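Local coordinates for polyguluronate lyase (Corynebacterium sp., PDB 1UAI), which probably cleaves the poly(alpha-L-guluronate) blocks of alginate as a lyase with a jelly-roll beta-sandwich fold, at residues T14-T19 and L75-D80; V54-A59 and P71-R76; P111-A116 and A194-N199. All coordinates share one frame; numbering follows the deposited sequence.

Interaction 1 (T14-T19 and L75-D80)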
ATOM      1  N   THR A  14      -4.696 -13.633  -5.594  1.00  5.13           N
ATOM      2  CA  THR A  14      -5.026 -14.846  -4.857  1.00  5.48           C
ATOM      3  C   THR A  14      -4.700 -14.760  -3.367  1.00  5.30           C
ATOM      4  O   THR A  14      -5.550 -15.051  -2.520  1.00  5.99           O
ATOM      5  CB  THR A  14      -4.291 -16.063  -5.445  1.00  6.15           C
ATOM      6  OG1 THR A  14      -4.709 -16.261  -6.801  1.00  7.00           O
ATOM      7  CG2 THR A  14      -4.597 -17.318  -4.639  1.00  8.41           C
ATOM      8  N   ASP A  15      -3.474 -14.357  -3.048  1.00  5.30           N
ATOM      9  CA  ASP A  15      -3.056 -14.267  -1.658  1.00  5.50           C
ATOM     10  C   ASP A  15      -3.075 -12.855  -1.091  1.00  5.22           C
ATOM     11  O   ASP A  15      -2.102 -12.376  -0.497  1.00  5.59           O
ATOM     12  CB  ASP A  15      -1.681 -14.916  -1.488  1.00  5.90           C
ATOM     13  CG  ASP A  15      -1.748 -16.425  -1.592  1.00  7.23           C
ATOM     14  OD1 ASP A  15      -2.575 -17.023  -0.871  1.00  8.71           O
ATOM     15  OD2 ASP A  15      -0.985 -17.012  -2.388  1.00 11.25           O
ATOM     16  N   TRP A  16      -4.222 -12.209  -1.265  1.00  5.31           N
ATOM     17  CA  TRP A  16      -4.449 -10.857  -0.786  1.00  4.70           C
ATOM     18  C   TRP A  16      -5.924 -10.662  -0.475  1.00  4.92           C
ATOM     19  O   TRP A  16      -6.773 -11.460  -0.881  1.00  5.19           O
ATOM     20  CB  TRP A  16      -4.083  -9.827  -1.861  1.00  5.16           C
ATOM     21  CG  TRP A  16      -2.668  -9.862  -2.307  1.00  4.71           C
ATOM     22  CD1 TRP A  16      -2.149 -10.574  -3.347  1.00  6.28           C
ATOM     23  CD2 TRP A  16      -1.574  -9.168  -1.704  1.00  4.73           C
ATOM     24  NE1 TRP A  16      -0.792 -10.364  -3.432  1.00  6.24           N
ATOM     25  CE2 TRP A  16      -0.414  -9.506  -2.433  1.00  5.06           C
ATOM     26  CE3 TRP A  16      -1.460  -8.293  -0.616  1.00  4.92           C
ATOM     27  CZ2 TRP A  16       0.848  -8.998  -2.110  1.00  6.26           C
ATOM     28  CZ3 TRP A  16      -0.207  -7.789  -0.293  1.00  5.20           C
ATOM     29  CH2 TRP A  16       0.931  -8.144  -1.041  1.00  6.53           C
ATOM     30  N   LYS A  17      -6.205  -9.599   0.268  1.00  5.50           N
ATOM     31  CA  LYS A  17      -7.567  -9.176   0.554  1.00  4.75           C
ATOM     32  C   LYS A  17      -7.447  -7.659   0.431  1.00  4.58           C
ATOM     33  O   LYS A  17      -6.335  -7.120   0.474  1.00  5.33           O
ATOM     34  CB  LYS A  17      -8.043  -9.583   1.958  1.00  6.39           C
ATOM     35  CG  LYS A  17      -7.423  -8.838   3.122  1.00  5.83           C
ATOM     36  CD  LYS A  17      -8.148  -9.183   4.424  1.00  7.80           C
ATOM     37  CE  LYS A  17      -7.503  -8.501   5.623  1.00  8.27           C
ATOM     38  NZ  LYS A  17      -8.238  -8.768   6.893  1.00  9.96           N
ATOM     39  N   VAL A  18      -8.565  -6.969   0.244  1.00  4.80           N
ATOM     40  CA  VAL A  18      -8.514  -5.523   0.111  1.00  5.03           C
ATOM     41  C   VAL A  18      -9.350  -4.821   1.174  1.00  4.91           C
ATOM     42  O   VAL A  18     -10.425  -5.297   1.556  1.00  5.18           O
ATOM     43  CB  VAL A  18      -8.991  -5.073  -1.305  1.00  5.82           C
ATOM     44  CG1 VAL A  18     -10.480  -5.358  -1.483  1.00  6.64           C
ATOM     45  CG2 VAL A  18      -8.685  -3.591  -1.519  1.00  6.33           C
ATOM     46  N   THR A  19      -8.822  -3.705   1.672  1.00  5.26           N
ATOM     47  CA  THR A  19      -9.508  -2.873   2.657  1.00  5.82           C
ATOM     48  C   THR A  19      -9.819  -1.592   1.896  1.00  5.01           C
ATOM     49  O   THR A  19      -8.946  -1.040   1.218  1.00  5.95           O
ATOM     50  CB  THR A  19      -8.613  -2.553   3.864  1.00  6.53           C
ATOM     51  OG1 THR A  19      -8.188  -3.776   4.479  1.00  8.58           O
ATOM     52  CG2 THR A  19      -9.374  -1.709   4.884  1.00  7.81           C
ATOM     53  N   LEU A  75      -4.197  -3.364  -0.335  1.00  4.45           N
ATOM     54  CA  LEU A  75      -4.139  -4.817  -0.248  1.00  4.84           C
ATOM     55  C   LEU A  75      -3.371  -5.233   1.004  1.00  4.24           C
ATOM     56  O   LEU A  75      -2.385  -4.593   1.387  1.00  5.39           O
ATOM     57  CB  LEU A  75      -3.445  -5.394  -1.484  1.00  5.06           C
ATOM     58  CG  LEU A  75      -4.089  -5.082  -2.835  1.00  5.10           C
ATOM     59  CD1 LEU A  75      -3.173  -5.552  -3.958  1.00  5.80           C
ATOM     60  CD2 LEU A  75      -5.451  -5.751  -2.932  1.00  6.63           C
ATOM     61  N   ARG A  76      -3.834  -6.310   1.629  1.00  4.08           N
ATOM     62  CA  ARG A  76      -3.235  -6.859   2.841  1.00  4.62           C
ATOM     63  C   ARG A  76      -2.855  -8.306   2.524  1.00  4.49           C
ATOM     64  O   ARG A  76      -3.695  -9.095   2.087  1.00  4.31           O
ATOM     65  CB  ARG A  76      -4.261  -6.797   3.975  1.00  5.58           C
ATOM     66  CG  ARG A  76      -3.719  -7.031   5.372  1.00  6.39           C
ATOM     67  CD  ARG A  76      -3.487  -8.497   5.703  1.00  7.02           C
ATOM     68  NE  ARG A  76      -3.371  -8.660   7.150  1.00  6.81           N
ATOM     69  CZ  ARG A  76      -2.552  -9.513   7.754  1.00  6.32           C
ATOM     70  NH1 ARG A  76      -2.528  -9.572   9.080  1.00  7.28           N
ATOM     71  NH2 ARG A  76      -1.756 -10.301   7.042  1.00  6.14           N
ATOM     72  N   GLU A  77      -1.591  -8.652   2.746  1.00  4.62           N
ATOM     73  CA  GLU A  77      -1.097  -9.989   2.429  1.00  4.67           C
ATOM     74  C   GLU A  77      -1.803 -11.134   3.143  1.00  4.32           C
ATOM     75  O   GLU A  77      -1.960 -11.127   4.365  1.00  5.08           O
ATOM     76  CB  GLU A  77       0.407 -10.075   2.714  1.00  4.92           C
ATOM     77  CG  GLU A  77       1.055 -11.337   2.149  1.00  4.76           C
ATOM     78  CD  GLU A  77       2.434 -11.614   2.717  1.00  4.15           C
ATOM     79  OE1 GLU A  77       2.953 -10.779   3.484  1.00  4.82           O
ATOM     80  OE2 GLU A  77       2.999 -12.680   2.388  1.00  5.46           O
ATOM     81  N   MET A  78      -2.213 -12.126   2.363  1.00  4.86           N
ATOM     82  CA  MET A  78      -2.872 -13.311   2.889  1.00  5.07           C
ATOM     83  C   MET A  78      -2.042 -14.511   2.447  1.00  5.89           C
ATOM     84  O   MET A  78      -0.999 -14.356   1.812  1.00  6.16           O
ATOM     85  CB  MET A  78      -4.293 -13.420   2.332  1.00  6.45           C
ATOM     86  CG  MET A  78      -5.185 -12.223   2.635  1.00  6.39           C
ATOM     87  SD  MET A  78      -5.589 -12.018   4.391  1.00  7.27           S
ATOM     88  CE  MET A  78      -6.937 -13.200   4.561  1.00  8.66           C
ATOM     89  N   THR A  79      -2.500 -15.707   2.791  1.00  7.03           N
ATOM     90  CA  THR A  79      -1.790 -16.919   2.411  1.00  8.15           C
ATOM     91  C   THR A  79      -2.776 -18.077   2.294  1.00  8.79           C
ATOM     92  O   THR A  79      -3.938 -17.948   2.679  1.00  8.52           O
ATOM     93  CB  THR A  79      -0.682 -17.255   3.439  1.00  9.53           C
ATOM     94  OG1 THR A  79       0.133 -18.317   2.932  1.00 10.38           O
ATOM     95  CG2 THR A  79      -1.283 -17.669   4.770  1.00 10.35           C
ATOM     96  N   ASP A  80      -2.307 -19.196   1.747  1.00  9.64           N
ATOM     97  CA  ASP A  80      -3.130 -20.388   1.557  1.00 11.98           C
ATOM     98  C   ASP A  80      -4.362 -20.075   0.710  1.00 12.08           C
ATOM     99  O   ASP A  80      -5.498 -20.278   1.139  1.00 12.30           O
ATOM    100  CB  ASP A  80      -3.554 -20.970   2.911  1.00 13.91           C
ATOM    101  CG  ASP A  80      -4.330 -22.266   2.771  1.00 16.58           C
ATOM    102  OD1 ASP A  80      -3.896 -23.136   1.989  1.00 17.83           O
ATOM    103  OD2 ASP A  80      -5.370 -22.419   3.448  1.00 19.16           O
TER
HETATM  104  O   HOH W   1      -5.929  -7.562   8.409  1.00 14.75           O
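Trp16, Lys17 and Val18 pair with Glu77, Arg76 and Leu75 as antiparallel neighbours in one sheet of the jelly-roll beta-sandwich, the segment axes 4.5 Å apart. Lys17 and Arg76 are the hydrogen-bonded pair: Arg76 N donates to Lys17 O (2.9 Å) and Lys17 N returns a less straight bond to Arg76 O. Beyond them, Met78 N reaches Asp15 O at 2.9 Å from well above its carbonyl plane.

On the face of Trp16, Val18, Leu75 and Glu77, the indole carries the contact. Its CG stands anti to the carbonyl carbon (chi1 -60°), which carries the six-membered ring over the partner strand: Trp16 CE3 lies 3.4 Å from Glu77 N and 3.6 Å from Leu75 CB, while Glu77 CG covers one ring face. Leu219 and Val221 of the opposing sheet also touch this indole. Trp88 NE1 and Phe190 N donate to Glu77 OE1, and OE2 is hydrogen-bonded to His223 NE2; two N-H groups on one oxygen would help to stabilise a negative charge.

On the other face, the extended Lys17 chain crosses Arg76 and Met78, bringing its CD to 3.8 Å from Met78 SD and its CG to 3.9 Å from Arg76 CB. One water accepts from both Lys17 NZ and Arg76 NE, bridging like charges that do not touch; Glu30 forms a salt bridge with Lys17, and Tyr189 a cation-pi contact with Arg76. Trp16, Leu75 and Glu77 thus pack on strand 211-223 while Lys17 and Arg76 lie behind, as in a strand pair of a jelly-roll beta-sandwich.

Interaction 2 (V54-A59 and P71-R76)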
ATOM      1  N   VAL A  54      -3.917  -1.516 -11.544  1.00  4.92           N
ATOM      2  CA  VAL A  54      -4.990  -1.317 -10.584  1.00  5.15           C
ATOM      3  C   VAL A  54      -4.920   0.052  -9.928  1.00  4.80           C
ATOM      4  O   VAL A  54      -3.882   0.459  -9.402  1.00  5.23           O
ATOM      5  CB  VAL A  54      -4.951  -2.400  -9.479  1.00  5.15           C
ATOM      6  CG1 VAL A  54      -6.080  -2.174  -8.478  1.00  5.45           C
ATOM      7  CG2 VAL A  54      -5.059  -3.781 -10.109  1.00  6.05           C
ATOM      8  N   GLN A  55      -6.043   0.757  -9.977  1.00  4.84           N
ATOM      9  CA  GLN A  55      -6.167   2.074  -9.374  1.00  4.81           C
ATOM     10  C   GLN A  55      -6.712   1.948  -7.954  1.00  4.40           C
ATOM     11  O   GLN A  55      -7.763   1.339  -7.737  1.00  5.31           O
ATOM     12  CB  GLN A  55      -7.117   2.935 -10.211  1.00  5.68           C
ATOM     13  CG  GLN A  55      -7.551   4.236  -9.555  1.00  6.18           C
ATOM     14  CD  GLN A  55      -8.428   5.063 -10.469  1.00  6.32           C
ATOM     15  OE1 GLN A  55      -8.008   5.444 -11.561  1.00  8.26           O
ATOM     16  NE2 GLN A  55      -9.654   5.338 -10.037  1.00  6.61           N
ATOM     17  N   PHE A  56      -5.976   2.513  -6.999  1.00  4.29           N
ATOM     18  CA  PHE A  56      -6.369   2.528  -5.591  1.00  4.53           C
ATOM     19  C   PHE A  56      -6.536   3.998  -5.224  1.00  4.63           C
ATOM     20  O   PHE A  56      -5.610   4.792  -5.410  1.00  5.02           O
ATOM     21  CB  PHE A  56      -5.271   1.946  -4.703  1.00  4.71           C
ATOM     22  CG  PHE A  56      -5.047   0.473  -4.881  1.00  4.56           C
ATOM     23  CD1 PHE A  56      -5.737  -0.447  -4.099  1.00  4.89           C
ATOM     24  CD2 PHE A  56      -4.109   0.009  -5.795  1.00  4.82           C
ATOM     25  CE1 PHE A  56      -5.489  -1.813  -4.221  1.00  5.46           C
ATOM     26  CE2 PHE A  56      -3.854  -1.354  -5.926  1.00  5.42           C
ATOM     27  CZ  PHE A  56      -4.544  -2.267  -5.135  1.00  5.05           C
ATOM     28  N   ARG A  57      -7.703   4.364  -4.708  1.00  4.58           N
ATOM     29  CA  ARG A  57      -7.953   5.748  -4.325  1.00  4.68           C
ATOM     30  C   ARG A  57      -8.608   5.818  -2.954  1.00  4.53           C
ATOM     31  O   ARG A  57      -9.512   5.040  -2.653  1.00  4.77           O
ATOM     32  CB  ARG A  57      -8.857   6.438  -5.354  1.00  4.95           C
ATOM     33  CG  ARG A  57      -9.132   7.908  -5.039  1.00  6.00           C
ATOM     34  CD  ARG A  57     -10.110   8.550  -6.017  1.00  5.98           C
ATOM     35  NE  ARG A  57      -9.612   8.533  -7.389  1.00  6.48           N
ATOM     36  CZ  ARG A  57     -10.247   9.084  -8.419  1.00  6.18           C
ATOM     37  NH1 ARG A  57     -11.406   9.702  -8.229  1.00  7.36           N
ATOM     38  NH2 ARG A  57      -9.727   9.013  -9.637  1.00  7.59           N
ATOM     39  N   ALA A  58      -8.136   6.746  -2.126  1.00  5.05           N
ATOM     40  CA  ALA A  58      -8.690   6.957  -0.793  1.00  4.70           C
ATOM     41  C   ALA A  58      -8.722   8.458  -0.523  1.00  4.29           C
ATOM     42  O   ALA A  58      -7.679   9.117  -0.477  1.00  4.99           O
ATOM     43  CB  ALA A  58      -7.849   6.243   0.261  1.00  5.50           C
ATOM     44  N   ALA A  59      -9.931   8.991  -0.358  1.00  4.76           N
ATOM     45  CA  ALA A  59     -10.134  10.414  -0.103  1.00  5.07           C
ATOM     46  C   ALA A  59     -10.034  10.728   1.385  1.00  5.58           C
ATOM     47  O   ALA A  59     -10.220   9.853   2.225  1.00  5.61           O
ATOM     48  CB  ALA A  59     -11.488  10.851  -0.646  1.00  6.27           C
ATOM     49  N   PRO A  71      -7.695   6.986   6.015  1.00  6.10           N
ATOM     50  CA  PRO A  71      -8.383   6.123   5.052  1.00  6.53           C
ATOM     51  C   PRO A  71      -7.452   5.419   4.075  1.00  6.11           C
ATOM     52  O   PRO A  71      -6.355   5.901   3.782  1.00  6.47           O
ATOM     53  CB  PRO A  71      -9.324   7.091   4.351  1.00  8.28           C
ATOM     54  CG  PRO A  71      -8.479   8.318   4.252  1.00  7.19           C
ATOM     55  CD  PRO A  71      -7.829   8.405   5.630  1.00  6.96           C
ATOM     56  N   ARG A  72      -7.907   4.287   3.550  1.00  5.63           N
ATOM     57  CA  ARG A  72      -7.094   3.526   2.619  1.00  5.03           C
ATOM     58  C   ARG A  72      -7.905   2.665   1.667  1.00  4.51           C
ATOM     59  O   ARG A  72      -9.064   2.345   1.920  1.00  5.43           O
ATOM     60  CB  ARG A  72      -6.164   2.589   3.396  1.00  6.39           C
ATOM     61  CG  ARG A  72      -6.854   1.308   3.882  1.00  6.62           C
ATOM     62  CD  ARG A  72      -5.970   0.523   4.827  1.00  7.71           C
ATOM     63  NE  ARG A  72      -5.966   1.093   6.172  1.00  7.26           N
ATOM     64  CZ  ARG A  72      -4.887   1.180   6.942  1.00  7.43           C
ATOM     65  NH1 ARG A  72      -3.714   0.746   6.501  1.00  8.11           N
ATOM     66  NH2 ARG A  72      -4.987   1.675   8.167  1.00  8.93           N
ATOM     67  N   SER A  73      -7.261   2.324   0.556  1.00  5.08           N
ATOM     68  CA  SER A  73      -7.774   1.374  -0.427  1.00  4.02           C
ATOM     69  C   SER A  73      -6.447   0.650  -0.582  1.00  4.44           C
ATOM     70  O   SER A  73      -5.559   1.105  -1.303  1.00  4.31           O
ATOM     71  CB  SER A  73      -8.181   2.011  -1.746  1.00  5.10           C
ATOM     72  OG  SER A  73      -8.669   0.980  -2.590  1.00  5.67           O
ATOM     73  N   GLU A  74      -6.309  -0.474   0.103  1.00  4.52           N
ATOM     74  CA  GLU A  74      -5.021  -1.142   0.141  1.00  5.74           C
ATOM     75  C   GLU A  74      -5.113  -2.651   0.312  1.00  4.65           C
ATOM     76  O   GLU A  74      -5.988  -3.153   1.021  1.00  6.04           O
ATOM     77  CB  GLU A  74      -4.245  -0.512   1.312  1.00  7.61           C
ATOM     78  CG  GLU A  74      -2.840  -1.007   1.603  1.00  7.40           C
ATOM     79  CD  GLU A  74      -2.251  -0.334   2.841  1.00  6.95           C
ATOM     80  OE1 GLU A  74      -2.933  -0.305   3.891  1.00  7.07           O
ATOM     81  OE2 GLU A  74      -1.105   0.165   2.777  1.00  7.80           O
ATOM     82  N   LEU A  75      -4.197  -3.364  -0.335  1.00  4.45           N
ATOM     83  CA  LEU A  75      -4.139  -4.817  -0.248  1.00  4.84           C
ATOM     84  C   LEU A  75      -3.371  -5.233   1.004  1.00  4.24           C
ATOM     85  O   LEU A  75      -2.385  -4.593   1.387  1.00  5.39           O
ATOM     86  CB  LEU A  75      -3.445  -5.394  -1.484  1.00  5.06           C
ATOM     87  CG  LEU A  75      -4.089  -5.082  -2.835  1.00  5.10           C
ATOM     88  CD1 LEU A  75      -3.173  -5.552  -3.958  1.00  5.80           C
ATOM     89  CD2 LEU A  75      -5.451  -5.751  -2.932  1.00  6.63           C
ATOM     90  N   ARG A  76      -3.834  -6.310   1.629  1.00  4.08           N
ATOM     91  CA  ARG A  76      -3.235  -6.859   2.841  1.00  4.62           C
ATOM     92  C   ARG A  76      -2.855  -8.306   2.524  1.00  4.49           C
ATOM     93  O   ARG A  76      -3.695  -9.095   2.087  1.00  4.31           O
ATOM     94  CB  ARG A  76      -4.261  -6.797   3.975  1.00  5.58           C
ATOM     95  CG  ARG A  76      -3.719  -7.031   5.372  1.00  6.39           C
ATOM     96  CD  ARG A  76      -3.487  -8.497   5.703  1.00  7.02           C
ATOM     97  NE  ARG A  76      -3.371  -8.660   7.150  1.00  6.81           N
ATOM     98  CZ  ARG A  76      -2.552  -9.513   7.754  1.00  6.32           C
ATOM     99  NH1 ARG A  76      -2.528  -9.572   9.080  1.00  7.28           N
ATOM    100  NH2 ARG A  76      -1.756 -10.301   7.042  1.00  6.14           N
TER
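Phe56 meets Ser73 and Leu75 across the interior of the beta-sandwich, where strand 54-59 of one sheet packs on strand 72-79 of the other. No hydrogen bond joins the segments; side chains fill the gap between them. Phe56 CG lies anti to its carbonyl carbon (chi1 -68°), which lays the ring beside Ser73 and Leu75, so that CD1 comes to 3.2 Å from Ser73 O and CZ to 3.7 Å from Leu75 CG. The Phe56 and Leu75 side chains cross at about a right angle, and the ring of Phe45 also meets Phe56.

Ser73 holds OG anti to its backbone N (chi1 -179°); this turns the hydroxyl past Phe56 to Trp44 O, its hydrogen-bond partner. The small Ala58 CB sits 3.7 Å from Arg72 CA, where the two CA atoms are 5.1 Å apart. Farther along, Pro71 lays its ring against the end of the first strand, with CG 3.1 Å from Ala59 O.

Arg72 and Glu74 point to the opposite side of their strand, where Arg72 NH1 forms a salt bridge with Glu74 OE1, in the guanidinium plane; Lys191 makes a second salt bridge to OE1. Inside the contact, Arg57 O is buried without a hydrogen-bond partner, covered by Ser73 CB at 3.4 Å.

Interaction 3 (P111-A116 and A194-N199)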
ATOM      1  N   PRO A 111      -0.045  16.797   1.662  1.00  6.77           N
ATOM      2  CA  PRO A 111       0.148  15.888   0.526  1.00  6.25           C
ATOM      3  C   PRO A 111       0.984  14.655   0.846  1.00  5.45           C
ATOM      4  O   PRO A 111       2.046  14.444   0.255  1.00  5.94           O
ATOM      5  CB  PRO A 111       0.810  16.792  -0.504  1.00  7.48           C
ATOM      6  CG  PRO A 111       1.713  17.622   0.355  1.00  8.49           C
ATOM      7  CD  PRO A 111       0.838  17.975   1.547  1.00  7.98           C
ATOM      8  N   HIS A 112       0.478  13.832   1.761  1.00  5.47           N
ATOM      9  CA  HIS A 112       1.175  12.635   2.216  1.00  5.16           C
ATOM     10  C   HIS A 112       0.418  11.366   1.832  1.00  4.68           C
ATOM     11  O   HIS A 112      -0.784  11.249   2.077  1.00  5.34           O
ATOM     12  CB  HIS A 112       1.346  12.696   3.733  1.00  5.82           C
ATOM     13  CG  HIS A 112       2.105  13.896   4.215  1.00  6.26           C
ATOM     14  ND1 HIS A 112       2.306  14.153   5.554  1.00  7.78           N
ATOM     15  CD2 HIS A 112       2.722  14.898   3.544  1.00  6.68           C
ATOM     16  CE1 HIS A 112       3.014  15.260   5.688  1.00  6.99           C
ATOM     17  NE2 HIS A 112       3.280  15.731   4.483  1.00  7.16           N
ATOM     18  N   LEU A 113       1.139  10.398   1.273  1.00  4.46           N
ATOM     19  CA  LEU A 113       0.527   9.162   0.805  1.00  4.05           C
ATOM     20  C   LEU A 113       1.495   7.980   0.889  1.00  4.18           C
ATOM     21  O   LEU A 113       2.650   8.088   0.478  1.00  4.85           O
ATOM     22  CB  LEU A 113       0.073   9.381  -0.641  1.00  5.14           C
ATOM     23  CG  LEU A 113      -0.533   8.242  -1.458  1.00  4.65           C
ATOM     24  CD1 LEU A 113      -1.763   7.683  -0.766  1.00  5.37           C
ATOM     25  CD2 LEU A 113      -0.887   8.768  -2.841  1.00  5.35           C
ATOM     26  N   VAL A 114       1.015   6.856   1.416  1.00  3.97           N
ATOM     27  CA  VAL A 114       1.828   5.647   1.558  1.00  5.09           C
ATOM     28  C   VAL A 114       1.409   4.625   0.492  1.00  4.39           C
ATOM     29  O   VAL A 114       0.220   4.328   0.340  1.00  5.30           O
ATOM     30  CB  VAL A 114       1.665   5.062   2.982  1.00  4.54           C
ATOM     31  CG1 VAL A 114       2.286   3.681   3.071  1.00  4.83           C
ATOM     32  CG2 VAL A 114       2.317   6.000   3.989  1.00  5.98           C
ATOM     33  N   GLY A 115       2.387   4.086  -0.238  1.00  3.78           N
ATOM     34  CA  GLY A 115       2.087   3.151  -1.314  1.00  4.21           C
ATOM     35  C   GLY A 115       2.466   1.688  -1.159  1.00  3.66           C
ATOM     36  O   GLY A 115       2.066   0.859  -1.977  1.00  4.25           O
ATOM     37  N   ALA A 116       3.248   1.368  -0.138  1.00  3.97           N
ATOM     38  CA  ALA A 116       3.638  -0.012   0.112  1.00  4.45           C
ATOM     39  C   ALA A 116       4.227  -0.089   1.502  1.00  4.45           C
ATOM     40  O   ALA A 116       4.815   0.881   1.986  1.00  4.63           O
ATOM     41  CB  ALA A 116       4.660  -0.478  -0.916  1.00  5.63           C
ATOM     42  N   ALA A 194      -3.111   2.430  -1.729  1.00  4.52           N
ATOM     43  CA  ALA A 194      -3.149   3.849  -1.393  1.00  4.74           C
ATOM     44  C   ALA A 194      -3.612   4.060   0.043  1.00  4.36           C
ATOM     45  O   ALA A 194      -4.789   3.882   0.361  1.00  5.93           O
ATOM     46  CB  ALA A 194      -4.078   4.589  -2.348  1.00  5.56           C
ATOM     47  N   TYR A 195      -2.677   4.431   0.911  1.00  4.75           N
ATOM     48  CA  TYR A 195      -2.982   4.691   2.315  1.00  4.64           C
ATOM     49  C   TYR A 195      -2.734   6.190   2.482  1.00  4.55           C
ATOM     50  O   TYR A 195      -1.604   6.640   2.671  1.00  5.08           O
ATOM     51  CB  TYR A 195      -2.061   3.843   3.195  1.00  5.59           C
ATOM     52  CG  TYR A 195      -2.283   3.945   4.687  1.00  5.08           C
ATOM     53  CD1 TYR A 195      -3.502   4.369   5.219  1.00  6.02           C
ATOM     54  CD2 TYR A 195      -1.274   3.570   5.570  1.00  6.30           C
ATOM     55  CE1 TYR A 195      -3.704   4.415   6.601  1.00  6.57           C
ATOM     56  CE2 TYR A 195      -1.466   3.609   6.946  1.00  7.77           C
ATOM     57  CZ  TYR A 195      -2.681   4.031   7.454  1.00  7.93           C
ATOM     58  OH  TYR A 195      -2.872   4.059   8.817  1.00  9.57           O
ATOM     59  N   THR A 196      -3.813   6.958   2.371  1.00  5.30           N
ATOM     60  CA  THR A 196      -3.762   8.412   2.435  1.00  4.90           C
ATOM     61  C   THR A 196      -3.542   8.950   3.840  1.00  4.94           C
ATOM     62  O   THR A 196      -4.372   8.762   4.727  1.00  5.87           O
ATOM     63  CB  THR A 196      -5.046   8.985   1.815  1.00  5.58           C
ATOM     64  OG1 THR A 196      -5.148   8.511   0.464  1.00  5.55           O
ATOM     65  CG2 THR A 196      -5.034  10.509   1.822  1.00  6.90           C
ATOM     66  N   GLN A 197      -2.416   9.633   4.026  1.00  5.55           N
ATOM     67  CA  GLN A 197      -2.049  10.175   5.325  1.00  5.64           C
ATOM     68  C   GLN A 197      -2.627  11.555   5.605  1.00  5.49           C
ATOM     69  O   GLN A 197      -1.909  12.496   5.950  1.00  6.45           O
ATOM     70  CB  GLN A 197      -0.526  10.205   5.457  1.00  5.81           C
ATOM     71  CG  GLN A 197       0.142   8.854   5.212  1.00  6.86           C
ATOM     72  CD  GLN A 197      -0.400   7.760   6.107  1.00  8.21           C
ATOM     73  OE1 GLN A 197      -1.048   6.821   5.641  1.00  9.76           O
ATOM     74  NE2 GLN A 197      -0.142   7.875   7.402  1.00  9.48           N
ATOM     75  N   ALA A 198      -3.940  11.664   5.451  1.00  6.86           N
ATOM     76  CA  ALA A 198      -4.643  12.908   5.708  1.00  7.24           C
ATOM     77  C   ALA A 198      -6.125  12.604   5.841  1.00  6.69           C
ATOM     78  O   ALA A 198      -6.636  11.680   5.208  1.00  6.83           O
ATOM     79  CB  ALA A 198      -4.410  13.896   4.567  1.00  8.47           C
ATOM     80  N   ASN A 199      -6.803  13.355   6.701  1.00  6.40           N
ATOM     81  CA  ASN A 199      -8.238  13.199   6.874  1.00  6.27           C
ATOM     82  C   ASN A 199      -8.832  14.595   7.005  1.00  6.02           C
ATOM     83  O   ASN A 199      -8.132  15.590   6.807  1.00  6.45           O
ATOM     84  CB  ASN A 199      -8.576  12.319   8.090  1.00  7.80           C
ATOM     85  CG  ASN A 199      -7.947  12.812   9.368  1.00  7.67           C
ATOM     86  OD1 ASN A 199      -7.878  14.011   9.613  1.00  7.98           O
ATOM     87  ND2 ASN A 199      -7.504  11.882  10.207  1.00  9.94           N
TER
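Val114 and Tyr195 form the hydrogen-bonded pair at the centre of an antiparallel strand contact, with Leu113 and Thr196 as the non-hydrogen-bonded pair beside it. The backbone bonds are Val114 N to Tyr195 O (2.9 Å), Tyr195 N to Val114 O (3.0 Å) and Gln197 N to His112 O (3.0 Å). The last is more bent, its donor well above the carbonyl plane, where Gln197 centres an inverse gamma turn.

Apolar contacts lie on both faces. Val114 CB rests 3.9 Å from Tyr195 CB, and Val114 CG2 crosses the Gln197 chain at 3.8 Å from its CG. Next to them, His112 and Gln197 meet CB to CB at 3.6 Å, while the imidazole leads away, its ND1 hydrogen-bonded to Lys110 NZ. On the reverse face, Leu113 holds CG anti to its backbone N (chi1 176°), and its CD1 reaches across to lie 4.2 Å from Ala194 CB, with Thr196 OG1 a van der Waals neighbour.

The Thr196 hydroxyl bonds to Ala58 O; separately, the Tyr195 ring makes a cation-pi contact with Arg72. Within the sheet, strand 112-119 lies between strand 124-131 and the 189-196 region, which in turn borders strand 72-79; Leu113 and Ala194 face Val214 of the opposing sheet.

Overall arrangement
The three contacts run across one beta-sandwich without helices. Interactions 1 and 2 share Leu75 and Arg76 of strand 72-79, their centres about 13 Å apart: interaction 1 pairs this strand within its sheet, and interaction 2 packs it on the other sheet. Interaction 3, centred about 9 Å from interaction 2, continues the first sheet, with Ser73 O and Ala194 N probably hydrogen-bonded; Ala58 O and Thr196 OG1 probably join the two sheets. Interactions 1 and 3 lie about 19 Å apart, centre to centre, and do not touch. Interactions 1 and 2 open separately but end on strand 72-79, before interaction 3 begins. Strands 16-20, 72-79, 112-119 and 194-196 belong to the sheet that, as in related alginate lyases, probably lines the substrate cleft.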